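Local coordinates for protein rhizobiales Sp. Pch2 (Marine metagenome, PDB 6PB3) that probably uses ATP to remodel HORMA domain proteins as a TRIP13/Pch2-like AAA+ ATPase, and so helps regulate bacterial cGAS-like enzymes in immunity against bacteriophages, at residues A229-V234 with A254-A259; R23-N28 with K87-E92; K36-K41 with A217-T222; V280-P285 with P291-A296; N204-D207 with V213-R216. One frame throughout, in Å; residues are numbered along the deposited sequence.

Contact 1 (A229-V234 with A254-A259); sequences AQRRAV and AATGPA
The flat guanidinium of Arg231 meets Gly257 with one face and Thr256 with its edge. Gly257 CA sits 3.3 Å above the plane, displaced toward the rim. The nearest pair on that face is Arg231 NH2 and Gly257 CA, 3.4 Å apart. At the edge, near the plane, Thr256 OG1 stands 3.1 Å from Arg231 NE. The contact joins helix 228-239 to the C-terminal end of helix 246-255 and the loop behind it, consistent with the small helical lid of an AAA+ ATPase.

The arginine is buried, and its charge is met by several oxygens. NH2 forms a salt bridge with Asp228 OD1 and a hydrogen bond with Val253 O. NH1 is hydrogen-bonded to Pro226 O. These bonds to NH1 and NH2 probably hold the guanidinium in its rotation. The chain bends at its third torsion (chi3 -54°), which turns the planar end against the Thr256-Gly257 backbone. Because Gly257 has no side chain, its CA can come close over that face, toward the rim.

Thr256 OG1 is hydrogen-bonded to Leu252 O and Val253 O of the preceding helix, which probably share its proton. Leu271 and Leu275 of helix 268-283 pack on Arg231 and Thr256 respectively, so apolar side chains border this polar pair. At the turn behind it, Gly257 N donates a hydrogen bond to Ala254 O at 3.2 Å. The aliphatic part of the arginine also takes part: Arg231 CD lies 3.3 Å from Thr256 OG1.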
# COMPACT_ATOMS: atom_id res chain seq x y z
N ALA A 229 -1.79 1.20 34.94
CA ALA A 229 -1.77 0.22 36.01
C ALA A 229 -0.88 -0.96 35.66
O ALA A 229 -0.09 -1.42 36.49
CB ALA A 229 -3.20 -0.27 36.32
N GLN A 230 -0.97 -1.45 34.42
CA GLN A 230 -0.13 -2.57 34.02
C GLN A 230 1.34 -2.20 33.98
O GLN A 230 2.20 -3.00 34.37
CB GLN A 230 -0.59 -3.11 32.66
CG GLN A 230 -2.00 -3.72 32.75
CD GLN A 230 -2.63 -3.94 31.39
OE1 GLN A 230 -2.57 -3.08 30.51
NE2 GLN A 230 -3.25 -5.09 31.21
N ARG A 231 1.66 -0.98 33.53
CA ARG A 231 3.05 -0.54 33.56
C ARG A 231 3.53 -0.41 34.99
O ARG A 231 4.67 -0.78 35.31
CB ARG A 231 3.22 0.77 32.79
CG ARG A 231 2.84 0.66 31.33
CD ARG A 231 3.46 1.77 30.50
NE ARG A 231 3.14 3.08 31.04
CZ ARG A 231 1.95 3.65 30.93
NH1 ARG A 231 0.96 3.00 30.31
NH2 ARG A 231 1.73 4.85 31.44
N ARG A 232 2.68 0.10 35.88
CA ARG A 232 3.03 0.20 37.29
C ARG A 232 3.35 -1.17 37.88
O ARG A 232 4.33 -1.32 38.62
CB ARG A 232 1.89 0.86 38.06
CG ARG A 232 2.31 1.45 39.41
CD ARG A 232 1.11 1.97 40.20
NE ARG A 232 -0.04 2.21 39.34
CZ ARG A 232 -0.37 3.40 38.84
NH1 ARG A 232 0.37 4.46 39.11
NH2 ARG A 232 -1.44 3.52 38.07
N ALA A 233 2.56 -2.20 37.55
CA ALA A 233 2.78 -3.51 38.15
C ALA A 233 4.10 -4.12 37.69
O ALA A 233 4.85 -4.68 38.50
CB ALA A 233 1.61 -4.46 37.84
N VAL A 234 4.41 -4.02 36.40
CA VAL A 234 5.69 -4.55 35.92
C VAL A 234 6.84 -3.83 36.60
O VAL A 234 7.81 -4.46 37.05
CB VAL A 234 5.79 -4.42 34.39
CG1 VAL A 234 7.19 -4.80 33.93
CG2 VAL A 234 4.73 -5.29 33.70
N ALA A 254 5.07 7.17 33.88
CA ALA A 254 4.77 8.26 32.96
C ALA A 254 5.72 8.24 31.77
O ALA A 254 5.30 8.49 30.63
CB ALA A 254 4.83 9.60 33.69
N ALA A 255 7.00 7.95 32.00
CA ALA A 255 7.96 7.96 30.91
C ALA A 255 7.72 6.83 29.92
O ALA A 255 8.17 6.92 28.78
CB ALA A 255 9.39 7.86 31.46
N THR A 256 7.01 5.78 30.31
CA THR A 256 6.76 4.68 29.40
C THR A 256 5.35 4.70 28.82
O THR A 256 4.99 3.79 28.06
CB THR A 256 7.04 3.35 30.12
OG1 THR A 256 6.25 3.25 31.31
CG2 THR A 256 8.51 3.30 30.51
N GLY A 257 4.57 5.73 29.14
CA GLY A 257 3.23 5.89 28.61
C GLY A 257 3.19 6.75 27.36
O GLY A 257 4.21 7.25 26.88
N PRO A 258 1.99 6.93 26.80
CA PRO A 258 1.87 7.69 25.55
C PRO A 258 2.20 9.17 25.69
O PRO A 258 2.73 9.76 24.73
CB PRO A 258 0.41 7.47 25.14
CG PRO A 258 -0.29 7.06 26.40
CD PRO A 258 0.71 6.31 27.20
N ALA A 259 1.89 9.79 26.82
CA ALA A 259 2.19 11.21 27.07
C ALA A 259 1.65 12.14 25.97
O ALA A 259 0.51 12.00 25.53
CB ALA A 259 3.70 11.42 27.23

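Contact 2 (R23-N28 with K87-E92); sequences RERLNN and KTELAE. With SO4 (sulfate ion), chain B.
Arg25 NH1 reaches two carboxylates, those of Glu89 and Glu92, and the three residues form a salt-bridge network. The bond to Glu89 OE1 is short, 2.7 Å from Arg25 NH1, but bent, with an N-H...O angle of 131°. The oxygen lies in the guanidinium plane, yet it is met from above its own carboxylate plane. The bond from Arg25 NH1 to Glu92 OE1 is weak at 3.3 Å, though nearly straight at 173°. Here the two flat groups are steeply turned against each other.

Beside this charged group is an apolar touch. Leu26 CD2 meets Leu90 CD1 at 3.7 Å.

In the next shell, Glu89 is bent at its second torsion (chi2 85°), which swings its carboxylate over to the arginine. Leu29 packs on both Glu89 and Leu90. Leu90 also touches His35, Lys36 and Leu39 of helix 33-47. Helices 20-28 and 87-93 run roughly antiparallel, the axes of their short segments 9.5 Å apart at closest approach.

The start of helix 87-93 holds a sulfate, probably from the crystallisation liquor. Lys87 N gives a hydrogen bond to sulfate O4 at 3.0 Å. Thr88 N binds sulfate O2 at 2.9 Å, and Thr88 OG1 binds the same O2 at 2.7 Å. Lys87 NZ adds a weak bond to O4. Gly84 N and Gly86 N also bind the sulfate. An anion held by backbone amides at a helix start, with a lysine and a threonine, is consistent with the Walker A P-loop of an AAA+ ATPase, where a nucleotide phosphate would sit.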
# COMPACT_ATOMS: atom_id res chain seq x y z
N ARG A 23 4.10 -23.06 37.29
CA ARG A 23 3.70 -22.08 38.30
C ARG A 23 4.74 -20.97 38.40
O ARG A 23 4.40 -19.79 38.46
CB ARG A 23 3.50 -22.78 39.65
CG ARG A 23 2.64 -21.96 40.64
CD ARG A 23 3.45 -21.52 41.85
NE ARG A 23 2.71 -20.59 42.71
CZ ARG A 23 3.22 -19.98 43.78
NH1 ARG A 23 4.47 -20.19 44.15
NH2 ARG A 23 2.47 -19.14 44.49
N GLU A 24 6.03 -21.35 38.44
CA GLU A 24 7.10 -20.36 38.53
C GLU A 24 7.07 -19.43 37.32
O GLU A 24 7.12 -18.20 37.47
CB GLU A 24 8.45 -21.07 38.63
CG GLU A 24 9.53 -20.27 39.31
CD GLU A 24 10.64 -21.17 39.83
OE1 GLU A 24 10.42 -22.40 39.90
OE2 GLU A 24 11.73 -20.65 40.17
N ARG A 25 6.95 -20.00 36.12
CA ARG A 25 6.85 -19.19 34.91
C ARG A 25 5.61 -18.29 34.94
O ARG A 25 5.70 -17.11 34.61
CB ARG A 25 6.85 -20.09 33.67
CG ARG A 25 8.17 -20.94 33.47
CD ARG A 25 8.40 -21.26 31.97
NE ARG A 25 7.93 -22.57 31.52
CZ ARG A 25 7.35 -22.81 30.35
NH1 ARG A 25 7.13 -21.83 29.48
NH2 ARG A 25 6.97 -24.04 30.04
N LEU A 26 4.45 -18.83 35.34
CA LEU A 26 3.27 -17.99 35.47
C LEU A 26 3.53 -16.80 36.38
O LEU A 26 3.19 -15.66 36.05
CB LEU A 26 2.08 -18.79 36.00
CG LEU A 26 0.98 -19.34 35.12
CD1 LEU A 26 -0.02 -19.98 36.06
CD2 LEU A 26 0.30 -18.26 34.25
N ASN A 27 4.12 -17.07 37.56
CA ASN A 27 4.40 -16.03 38.54
C ASN A 27 5.32 -14.96 37.95
O ASN A 27 5.21 -13.78 38.29
CB ASN A 27 5.05 -16.63 39.78
CG ASN A 27 4.11 -17.47 40.59
OD1 ASN A 27 3.01 -17.80 40.15
ND2 ASN A 27 4.53 -17.83 41.81
N ASN A 28 6.26 -15.38 37.11
CA ASN A 28 7.21 -14.43 36.54
C ASN A 28 6.55 -13.52 35.50
O ASN A 28 7.12 -12.47 35.16
CB ASN A 28 8.41 -15.19 35.96
CG ASN A 28 9.34 -15.79 37.04
OD1 ASN A 28 9.17 -15.58 38.24
ND2 ASN A 28 10.33 -16.55 36.60
N LYS A 87 2.19 -13.94 25.40
CA LYS A 87 1.02 -14.73 25.04
C LYS A 87 1.33 -16.22 25.06
O LYS A 87 0.60 -17.02 25.66
CB LYS A 87 0.50 -14.33 23.66
CG LYS A 87 0.02 -12.89 23.53
CD LYS A 87 -0.57 -12.64 22.14
CE LYS A 87 0.51 -12.25 21.11
NZ LYS A 87 1.30 -13.39 20.59
N THR A 88 2.40 -16.61 24.36
CA THR A 88 2.78 -18.02 24.28
C THR A 88 3.16 -18.55 25.66
O THR A 88 2.73 -19.64 26.06
CB THR A 88 3.96 -18.17 23.31
OG1 THR A 88 3.63 -17.53 22.07
CG2 THR A 88 4.29 -19.64 23.07
N GLU A 89 3.98 -17.79 26.39
CA GLU A 89 4.39 -18.22 27.72
C GLU A 89 3.18 -18.35 28.63
O GLU A 89 3.11 -19.27 29.45
CB GLU A 89 5.42 -17.25 28.28
CG GLU A 89 5.88 -17.56 29.69
CD GLU A 89 7.00 -18.57 29.73
OE1 GLU A 89 7.24 -19.25 28.71
OE2 GLU A 89 7.65 -18.68 30.80
N LEU A 90 2.20 -17.46 28.48
CA LEU A 90 0.97 -17.59 29.25
C LEU A 90 0.21 -18.85 28.85
O LEU A 90 -0.24 -19.62 29.71
CB LEU A 90 0.11 -16.35 29.08
CG LEU A 90 -1.23 -16.36 29.82
CD1 LEU A 90 -0.98 -16.42 31.34
CD2 LEU A 90 -2.05 -15.15 29.47
N ALA A 91 0.06 -19.09 27.54
CA ALA A 91 -0.71 -20.24 27.10
C ALA A 91 -0.06 -21.55 27.52
O ALA A 91 -0.75 -22.54 27.76
CB ALA A 91 -0.91 -20.19 25.58
N GLU A 92 1.28 -21.58 27.58
CA GLU A 92 1.99 -22.81 27.92
C GLU A 92 2.00 -23.09 29.41
O GLU A 92 2.38 -24.20 29.81
CB GLU A 92 3.44 -22.74 27.44
CG GLU A 92 3.61 -22.80 25.93
CD GLU A 92 5.08 -22.72 25.54
OE1 GLU A 92 5.89 -22.36 26.42
OE2 GLU A 92 5.42 -23.02 24.38
S SO4 B . 4.32 -13.51 22.57
O1 SO4 B . 4.85 -13.21 21.23
O2 SO4 B . 3.85 -14.89 22.54
O3 SO4 B . 5.41 -13.39 23.57
O4 SO4 B . 3.30 -12.54 22.94

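Contact 3 (K36-K41 with A217-T222); sequences KSRLSK and AAEIIT
Ile221 pushes its CD1 against the backbone of helix 33-47 at Leu39, and this is the tight part of the contact. Ile221 CD1 lies 3.5 Å from Leu39 N and 3.8 Å from Leu39 CB. The two side chains cross at about a right angle. With Ile221 CG1 anti to the carbonyl carbon (chi1 -63°) and the chain extended beyond it, CD1 reaches the helix. Leu79 of the adjoining strand 76-81 touches both residues, so the pair belongs to the layer between this helix and the sheet of the P-loop NTPase fold.

The looser part is made by Arg38 and Glu219. Glu219 OE2 rests 3.8 Å from Arg38 CB, beside the aliphatic chain. The guanidinium leads away from the strand, and Arg38 NE stays 5.0 Å from Glu219 OE2. Arg38 is partly exposed. On this side Ser278 of a neighbouring subunit packs on it, and Leu281 of that subunit packs on the buried Glu219.

No hydrogen bond or salt bridge crosses the contact. Both carboxylate oxygens of Glu219 are buried and have no modelled polar partner. Such burial may favour protonation of Glu219, while the nearby arginine charge would act against this.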
# COMPACT_ATOMS: atom_id res chain seq x y z
N LYS A 36 -4.43 -13.49 32.78
CA LYS A 36 -4.34 -14.79 33.45
C LYS A 36 -5.69 -15.23 33.98
O LYS A 36 -6.11 -16.38 33.76
CB LYS A 36 -3.37 -14.73 34.64
CG LYS A 36 -1.89 -14.52 34.35
CD LYS A 36 -1.12 -14.46 35.70
CE LYS A 36 0.35 -14.15 35.51
NZ LYS A 36 1.05 -13.82 36.81
N SER A 37 -6.35 -14.35 34.72
CA SER A 37 -7.66 -14.65 35.31
C SER A 37 -8.69 -14.99 34.24
O SER A 37 -9.42 -15.98 34.36
CB SER A 37 -8.13 -13.45 36.14
OG SER A 37 -9.51 -13.53 36.42
N ARG A 38 -8.77 -14.18 33.18
CA ARG A 38 -9.76 -14.45 32.14
C ARG A 38 -9.44 -15.75 31.41
O ARG A 38 -10.33 -16.59 31.20
CB ARG A 38 -9.84 -13.29 31.15
CG ARG A 38 -10.34 -12.01 31.75
CD ARG A 38 -10.36 -10.89 30.69
NE ARG A 38 -10.62 -9.60 31.31
CZ ARG A 38 -10.52 -8.43 30.70
NH1 ARG A 38 -10.15 -8.35 29.43
NH2 ARG A 38 -10.78 -7.32 31.37
N LEU A 39 -8.18 -15.94 31.02
CA LEU A 39 -7.82 -17.18 30.34
C LEU A 39 -8.10 -18.37 31.24
O LEU A 39 -8.71 -19.35 30.80
CB LEU A 39 -6.36 -17.13 29.90
CG LEU A 39 -5.86 -18.37 29.14
CD1 LEU A 39 -6.77 -18.60 27.92
CD2 LEU A 39 -4.37 -18.29 28.71
N SER A 40 -7.70 -18.29 32.51
CA SER A 40 -7.87 -19.43 33.41
C SER A 40 -9.35 -19.72 33.65
O SER A 40 -9.77 -20.89 33.66
CB SER A 40 -7.13 -19.17 34.74
OG SER A 40 -7.69 -19.94 35.78
N LYS A 41 -10.14 -18.69 33.89
CA LYS A 41 -11.54 -18.93 34.23
C LYS A 41 -12.33 -19.41 33.02
O LYS A 41 -13.23 -20.26 33.15
CB LYS A 41 -12.14 -17.67 34.85
CG LYS A 41 -11.58 -17.30 36.24
CD LYS A 41 -12.02 -15.89 36.62
CE LYS A 41 -11.79 -15.58 38.11
NZ LYS A 41 -12.34 -14.22 38.42
N ALA A 217 -14.47 -18.36 18.35
CA ALA A 217 -13.83 -18.13 19.65
C ALA A 217 -14.89 -17.88 20.72
O ALA A 217 -15.77 -17.03 20.55
CB ALA A 217 -12.86 -16.94 19.57
N ALA A 218 -14.81 -18.65 21.79
CA ALA A 218 -15.64 -18.36 22.96
C ALA A 218 -15.19 -17.07 23.60
O ALA A 218 -16.02 -16.29 24.07
CB ALA A 218 -15.55 -19.51 23.96
N GLU A 219 -13.89 -16.83 23.61
CA GLU A 219 -13.39 -15.56 24.10
C GLU A 219 -12.14 -15.20 23.32
O GLU A 219 -11.34 -16.06 22.97
CB GLU A 219 -13.06 -15.61 25.61
CG GLU A 219 -12.72 -14.24 26.17
CD GLU A 219 -12.39 -14.25 27.64
OE1 GLU A 219 -12.32 -15.33 28.25
OE2 GLU A 219 -12.17 -13.16 28.20
N ILE A 220 -12.01 -13.90 23.05
CA ILE A 220 -10.79 -13.31 22.52
C ILE A 220 -10.20 -12.44 23.61
O ILE A 220 -10.89 -11.58 24.17
CB ILE A 220 -11.09 -12.48 21.26
CG1 ILE A 220 -11.81 -13.34 20.19
CG2 ILE A 220 -9.79 -11.85 20.73
CD1 ILE A 220 -12.27 -12.54 18.93
N ILE A 221 -8.92 -12.66 23.92
CA ILE A 221 -8.22 -11.94 24.98
C ILE A 221 -7.10 -11.17 24.33
O ILE A 221 -6.24 -11.76 23.66
CB ILE A 221 -7.68 -12.88 26.06
CG1 ILE A 221 -8.82 -13.63 26.76
CG2 ILE A 221 -6.80 -12.11 27.12
CD1 ILE A 221 -8.28 -14.76 27.68
N THR A 222 -7.09 -9.86 24.51
CA THR A 222 -6.20 -9.02 23.74
C THR A 222 -5.02 -8.54 24.58
O THR A 222 -5.17 -8.22 25.76
CB THR A 222 -6.96 -7.83 23.13
OG1 THR A 222 -7.63 -7.09 24.17
CG2 THR A 222 -8.00 -8.35 22.13

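Contact 4 (V280-P285 with P291-A296); sequences VLDAYP and PARALA
Asp282 and Arg293 meet by charge. Asp282 OD1 forms a salt bridge with Arg293 NH2, the two atoms 3.0 Å apart. The oxygen sits over the guanidinium, 2.9 Å above its plane and above its centre. No N-H points at it, so the bridge has no hydrogen bond in it. The carboxylate and guanidinium planes are 70° apart. Asp282 OD2 comes to 3.1 Å from Arg293 NH1, so both oxygens face the charged group.

Van der Waals contact accompanies the charge pair. The aliphatic part of the arginine passes the same carboxylate, with Arg293 CD 3.3 Å from Asp282 OD2. A bend at the third torsion of Arg293 (chi3 83°) folds the guanidinium across the acid.

Arg293 is exposed, which probably weakens the attraction through solvent screening.

The pair bridges the C-terminal end of helix 268-283 and the first turns of helix 291-300. These helices are joined by a short connection, so this is a surface link between two helices that follow each other in the chain. Leu295 of the second helix packs on Ala255 of helix 246-255. At and just past the end of the first helix, Leu281 O and Tyr284 O accept hydrogen bonds from Lys41 NZ of a neighbouring subunit.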
# COMPACT_ATOMS: atom_id res chain seq x y z
N VAL A 280 18.76 -2.66 34.71
CA VAL A 280 19.60 -3.56 35.52
C VAL A 280 21.05 -3.50 35.07
O VAL A 280 21.97 -3.31 35.88
CB VAL A 280 19.05 -4.99 35.45
CG1 VAL A 280 19.98 -5.93 36.20
CG2 VAL A 280 17.64 -5.04 35.99
N LEU A 281 21.29 -3.67 33.76
CA LEU A 281 22.66 -3.71 33.27
C LEU A 281 23.38 -2.39 33.51
O LEU A 281 24.61 -2.36 33.65
CB LEU A 281 22.67 -4.05 31.78
CG LEU A 281 22.12 -5.44 31.45
CD1 LEU A 281 22.26 -5.70 29.97
CD2 LEU A 281 22.84 -6.49 32.26
N ASP A 282 22.63 -1.28 33.57
CA ASP A 282 23.27 0.01 33.81
C ASP A 282 23.97 0.04 35.17
O ASP A 282 25.03 0.66 35.30
CB ASP A 282 22.25 1.14 33.73
CG ASP A 282 22.85 2.47 34.08
OD1 ASP A 282 23.58 3.02 33.23
OD2 ASP A 282 22.61 2.96 35.20
N ALA A 283 23.41 -0.62 36.17
CA ALA A 283 24.02 -0.69 37.49
C ALA A 283 25.01 -1.84 37.60
O ALA A 283 26.08 -1.66 38.19
CB ALA A 283 22.93 -0.85 38.55
N TYR A 284 24.67 -2.99 37.04
CA TYR A 284 25.55 -4.15 37.07
C TYR A 284 26.90 -3.79 36.44
O TYR A 284 26.95 -3.06 35.45
CB TYR A 284 24.89 -5.31 36.31
CG TYR A 284 25.79 -6.47 35.91
CD1 TYR A 284 25.90 -7.60 36.72
CD2 TYR A 284 26.49 -6.46 34.71
CE1 TYR A 284 26.71 -8.67 36.36
CE2 TYR A 284 27.30 -7.52 34.34
CZ TYR A 284 27.41 -8.62 35.17
OH TYR A 284 28.21 -9.68 34.81
N PRO A 285 28.02 -4.29 37.01
CA PRO A 285 28.05 -5.12 38.21
C PRO A 285 28.56 -4.43 39.47
O PRO A 285 28.66 -5.10 40.51
CB PRO A 285 29.02 -6.23 37.82
CG PRO A 285 30.04 -5.50 36.99
CD PRO A 285 29.30 -4.35 36.29
N PRO A 291 17.81 5.56 40.43
CA PRO A 291 16.53 6.00 39.83
C PRO A 291 16.69 7.09 38.79
O PRO A 291 15.96 7.11 37.79
CB PRO A 291 15.73 6.49 41.04
CG PRO A 291 16.39 5.87 42.24
CD PRO A 291 17.83 5.72 41.89
N ALA A 292 17.64 8.01 39.00
CA ALA A 292 17.85 9.07 38.02
C ALA A 292 18.29 8.49 36.68
O ALA A 292 17.79 8.90 35.62
CB ALA A 292 18.89 10.07 38.53
N ARG A 293 19.19 7.51 36.70
CA ARG A 293 19.62 6.89 35.46
C ARG A 293 18.49 6.08 34.85
O ARG A 293 18.30 6.09 33.63
CB ARG A 293 20.85 6.03 35.69
CG ARG A 293 22.03 6.80 36.31
CD ARG A 293 23.26 5.92 36.45
NE ARG A 293 24.03 5.85 35.21
CZ ARG A 293 25.04 5.02 34.99
NH1 ARG A 293 25.41 4.15 35.93
NH2 ARG A 293 25.68 5.03 33.83
N ALA A 294 17.73 5.37 35.69
CA ALA A 294 16.61 4.59 35.17
C ALA A 294 15.59 5.48 34.46
O ALA A 294 15.02 5.10 33.44
CB ALA A 294 15.94 3.80 36.30
N LEU A 295 15.35 6.68 35.00
CA LEU A 295 14.40 7.57 34.34
C LEU A 295 14.99 8.10 33.04
O LEU A 295 14.30 8.13 32.01
CB LEU A 295 14.02 8.73 35.26
CG LEU A 295 13.02 9.72 34.66
CD1 LEU A 295 11.69 9.04 34.34
CD2 LEU A 295 12.80 10.92 35.58
N ALA A 296 16.26 8.49 33.06
CA ALA A 296 16.92 8.97 31.85
C ALA A 296 16.89 7.91 30.77
O ALA A 296 16.69 8.21 29.59
CB ALA A 296 18.35 9.41 32.17

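Contact 5 (N204-D207 with V213-R216)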
# COMPACT_ATOMS: atom_id res chain seq x y z
N ASN A 204 -0.62 -12.94 16.34
CA ASN A 204 -0.18 -11.57 16.54
C ASN A 204 -1.30 -10.59 16.22
O ASN A 204 -1.60 -9.69 17.01
CB ASN A 204 1.05 -11.29 15.68
CG ASN A 204 2.12 -12.31 15.91
OD1 ASN A 204 2.23 -12.89 16.99
ND2 ASN A 204 2.89 -12.57 14.87
N ARG A 205 -1.93 -10.76 15.07
CA ARG A 205 -3.06 -9.91 14.70
C ARG A 205 -4.28 -10.77 14.45
O ARG A 205 -4.26 -11.68 13.61
CB ARG A 205 -2.76 -9.07 13.48
CG ARG A 205 -3.51 -7.76 13.48
CD ARG A 205 -2.72 -6.67 14.20
NE ARG A 205 -3.31 -5.35 13.96
CZ ARG A 205 -2.63 -4.21 14.02
NH1 ARG A 205 -1.33 -4.20 14.30
NH2 ARG A 205 -3.26 -3.06 13.78
N VAL A 206 -5.36 -10.47 15.17
CA VAL A 206 -6.58 -11.25 15.05
C VAL A 206 -7.11 -11.21 13.62
O VAL A 206 -7.72 -12.18 13.15
CB VAL A 206 -7.61 -10.74 16.08
CG1 VAL A 206 -7.98 -9.29 15.79
CG2 VAL A 206 -8.83 -11.61 16.06
N ASP A 207 -6.85 -10.11 12.89
CA ASP A 207 -7.25 -10.03 11.49
C ASP A 207 -6.54 -11.06 10.64
O ASP A 207 -7.01 -11.38 9.54
CB ASP A 207 -6.99 -8.60 10.97
CG ASP A 207 -7.05 -8.50 9.46
OD1 ASP A 207 -8.07 -8.91 8.86
OD2 ASP A 207 -6.08 -7.98 8.86
N VAL A 213 -12.64 -19.17 11.78
CA VAL A 213 -12.01 -19.46 13.06
C VAL A 213 -12.38 -18.39 14.08
O VAL A 213 -12.76 -18.70 15.21
CB VAL A 213 -10.49 -19.59 12.90
CG1 VAL A 213 -9.79 -19.51 14.25
CG2 VAL A 213 -10.15 -20.88 12.18
N ARG A 214 -12.29 -17.12 13.68
CA ARG A 214 -12.50 -16.02 14.62
C ARG A 214 -13.89 -16.08 15.24
O ARG A 214 -14.05 -15.91 16.45
CB ARG A 214 -12.30 -14.69 13.90
CG ARG A 214 -11.59 -13.67 14.73
CD ARG A 214 -11.53 -12.34 14.04
NE ARG A 214 -11.05 -12.45 12.66
CZ ARG A 214 -10.95 -11.41 11.85
NH1 ARG A 214 -11.29 -10.21 12.31
NH2 ARG A 214 -10.52 -11.55 10.60
N ARG A 215 -14.91 -16.34 14.41
CA ARG A 215 -16.29 -16.28 14.89
C ARG A 215 -16.63 -17.40 15.85
O ARG A 215 -17.62 -17.29 16.57
CB ARG A 215 -17.25 -16.29 13.70
CG ARG A 215 -17.44 -17.64 13.03
CD ARG A 215 -18.47 -17.52 11.86
NE ARG A 215 -18.83 -18.83 11.31
CZ ARG A 215 -18.51 -19.23 10.08
NH1 ARG A 215 -17.83 -18.43 9.26
NH2 ARG A 215 -18.88 -20.44 9.67
N ARG A 216 -15.81 -18.45 15.91
CA ARG A 216 -16.01 -19.55 16.85
C ARG A 216 -15.34 -19.35 18.20
O ARG A 216 -15.64 -20.11 19.13
CB ARG A 216 -15.52 -20.85 16.23
CG ARG A 216 -16.45 -21.38 15.15
CD ARG A 216 -15.85 -22.56 14.42
NE ARG A 216 -16.84 -23.27 13.61
CZ ARG A 216 -17.22 -22.90 12.38
NH1 ARG A 216 -16.72 -21.80 11.83
NH2 ARG A 216 -18.11 -23.62 11.71
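This is a surface contact in which the side chain of Arg214 lies along the backbone of Val206 and Asp207. It joins the loop after strand 197-203 to the short helix 211-214. Val206 and Asp207 form the start of a 3-10 turn.

The closest apolar touch is between Val206 CG2 and Arg214 CD, at 3.5 Å. The two side chains cross at about a right angle. Val206 CG2 lies anti to its own backbone N, and this branch alone of the valine meets the arginine.

One face of the Arg214 guanidinium is laid over the turn. Val206 O is 3.3 Å above the plane and Asp207 CA is 3.6 Å above it, both offset toward the rim. Arg214 NE is 3.4 Å from Val206 O, but the angle is too poor for a hydrogen bond. The arginine chain bends at its third torsion (chi3 -50°), which brings the flat end over the turn.

Both segments belong to the AAA ATPase region, and the loop leaves a central strand of its sheet. Val206 packs on Ala80 of strand 76-81, which leads into the probable P-loop. On the other segment, Arg214 packs on Val83 and Arg215 on Thr88, both of a neighbouring subunit, so this edge faces the probable nucleotide site next door.

The charge pair is loose. Asp207 OD1 and Arg214 NH2 form only a long salt bridge of 4.0 Å, their flat groups 76° apart. Arg214 NH2 also gives a weak hydrogen bond to Leu209 O.

How the contacts relate
Contacts 2, 3 and 5 involve the P-loop ATPase sheet and its flanking helices, while contacts 1 and 4 join helices of the probable lid. Contacts 2 and 3 have centres about 14 Å apart and touch directly: Lys36 NZ lies 2.9 Å from Leu26 O, and Leu90 packs on Leu39. Contact 2 carries the sulfate, at the probable nucleotide-phosphate site. Contact 5 reaches that region through Asn204 OD1, 3.8 Å from Lys87 NZ. Contacts 3 and 5 adjoin in sequence and both meet the same neighbouring subunit. Contacts 1 and 4 touch where Ala255 CB lies 3.9 Å from Leu295 CD1. Contacts 4 and 5 are farthest apart, with centres about 40 Å from each other.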